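PDB 7DG2: Non-structural maintenance of chromosomes element 4 from Xenopus laevis, which probably acts within the SMC5-SMC6 complex in recombinational repair of DNA double-strand breaks, this piece being a part that binds the Nse1-Nse3 dimer. Local coordinates for residues 9-12 with 13-17. Residues are numbered along the deposited sequence; the frame is centred on the assembly and turned at random.
Sequences PTSF and TADLL
Leu16 lays its CD1 methyl over one face of the Phe12 ring, one helical turn further on. CD1 lies 3.7 Å from the ring centroid, only 17° off the ring normal, which meets the criteria for a CH-pi contact; its nearest ring atom is CE2 of Phe12, 3.6 Å from CD1 of Leu16. Phe12 has CG anti to its own nitrogen (chi1 -175°), which sets the ring beside its own carbonyl carbon, on the side of the following turn, where CD1 of Leu16 meets it. Phe7 meets the same ring edge-to-face. Replacing Phe12 with an alanine would probably leave CD1 of Leu16 without its aromatic platform and Phe7 without its ring partner.

Backbone hydrogen bonds run from i+4 to i throughout: Thr13 N to Pro9 O, Ala14 N to Thr10 O, Asp15 N to Ser11 O and Leu16 N to Phe12 O, all with donor-acceptor distances of 2.9 to 3.1 Å.

Among polar side chains, OG1 of Thr13 lies 3.1 Å from Thr10 O, folded back between nitrogen and carbonyl carbon (chi1 53°), and accepts a hydrogen bond from Arg127 of the MAGE domain-containing protein. That arginine also reaches Pro9 O, and the side-chain OE1 of Gln194 of the same partner chain is hydrogen-bonded to Ser11 OG.

Regular i-to-i+4 bonding identifies the first turns of the alpha-helix 9-20, within the Nse3-binding region of Nse4, where it docks against the MAGE subunit.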
loop_
_atom_site.group_PDB
_atom_site.type_symbol
_atom_site.label_atom_id
_atom_site.label_comp_id
_atom_site.label_asym_id
_atom_site.label_seq_id
_atom_site.Cartn_x
_atom_site.Cartn_y
_atom_site.Cartn_z
ATOM N N PRO C 9 -26.465 1.237 -21.152
ATOM C CA PRO C 9 -25.284 1.909 -20.583
ATOM C C PRO C 9 -25.491 3.383 -20.309
ATOM O O PRO C 9 -24.737 3.952 -19.510
ATOM C CB PRO C 9 -24.204 1.705 -21.655
ATOM C CG PRO C 9 -24.700 0.575 -22.499
ATOM C CD PRO C 9 -26.192 0.676 -22.484
ATOM N N THR C 10 -26.464 4.024 -20.957
ATOM C CA THR C 10 -26.698 5.444 -20.734
ATOM C C THR C 10 -27.420 5.676 -19.414
ATOM O O THR C 10 -27.063 6.586 -18.658
ATOM C CB THR C 10 -27.501 6.025 -21.899
ATOM O OG1 THR C 10 -26.721 5.949 -23.098
ATOM C CG2 THR C 10 -27.876 7.473 -21.625
ATOM N N SER C 11 -28.433 4.858 -19.128
ATOM C CA SER C 11 -29.041 4.861 -17.805
ATOM C C SER C 11 -28.004 4.541 -16.737
ATOM O O SER C 11 -28.017 5.125 -15.647
ATOM C CB SER C 11 -30.186 3.848 -17.772
ATOM O OG SER C 11 -30.795 3.819 -16.499
ATOM N N PHE C 12 -27.087 3.622 -17.049
ATOM C CA PHE C 12 -26.044 3.235 -16.105
ATOM C C PHE C 12 -25.156 4.418 -15.738
ATOM O O PHE C 12 -24.909 4.667 -14.554
ATOM C CB PHE C 12 -25.220 2.094 -16.700
ATOM C CG PHE C 12 -24.171 1.526 -15.774
ATOM C CD1 PHE C 12 -24.489 1.141 -14.482
ATOM C CD2 PHE C 12 -22.880 1.307 -16.236
ATOM C CE1 PHE C 12 -23.524 0.588 -13.647
ATOM C CE2 PHE C 12 -21.907 0.755 -15.413
ATOM C CZ PHE C 12 -22.231 0.398 -14.110
ATOM N N THR C 13 -24.662 5.169 -16.731
ATOM C CA THR C 13 -23.780 6.276 -16.363
ATOM C C THR C 13 -24.544 7.378 -15.647
ATOM O O THR C 13 -23.983 8.049 -14.776
ATOM C CB THR C 13 -23.048 6.864 -17.572
ATOM O OG1 THR C 13 -23.986 7.203 -18.597
ATOM C CG2 THR C 13 -22.003 5.886 -18.105
ATOM N N ALA C 14 -25.818 7.580 -15.985
ATOM C CA ALA C 14 -26.604 8.555 -15.237
ATOM C C ALA C 14 -26.695 8.164 -13.766
ATOM O O ALA C 14 -26.555 9.015 -12.879
ATOM C CB ALA C 14 -27.999 8.694 -15.851
ATOM N N ASP C 15 -26.910 6.877 -13.486
ATOM C CA ASP C 15 -27.024 6.436 -12.100
ATOM C C ASP C 15 -25.676 6.449 -11.389
ATOM O O ASP C 15 -25.622 6.713 -10.180
ATOM C CB ASP C 15 -27.658 5.047 -12.048
ATOM C CG ASP C 15 -29.138 5.065 -12.432
ATOM O OD1 ASP C 15 -29.782 6.127 -12.286
ATOM O OD2 ASP C 15 -29.657 4.022 -12.882
ATOM N N LEU C 16 -24.582 6.182 -12.113
ATOM C CA LEU C 16 -23.256 6.289 -11.507
ATOM C C LEU C 16 -22.974 7.722 -11.075
ATOM O O LEU C 16 -22.477 7.964 -9.970
ATOM C CB LEU C 16 -22.177 5.803 -12.480
ATOM C CG LEU C 16 -22.097 4.292 -12.726
ATOM C CD1 LEU C 16 -21.275 3.968 -13.992
ATOM C CD2 LEU C 16 -21.489 3.610 -11.515
ATOM N N LEU C 17 -23.270 8.688 -11.949
ATOM C CA LEU C 17 -23.005 10.086 -11.617
ATOM C C LEU C 17 -23.796 10.525 -10.395
ATOM O O LEU C 17 -23.279 11.262 -9.547
ATOM C CB LEU C 17 -23.322 10.985 -12.809
ATOM C CG LEU C 17 -22.380 10.820 -14.007
ATOM C CD1 LEU C 17 -22.967 11.470 -15.249
ATOM C CD2 LEU C 17 -21.018 11.402 -13.681
#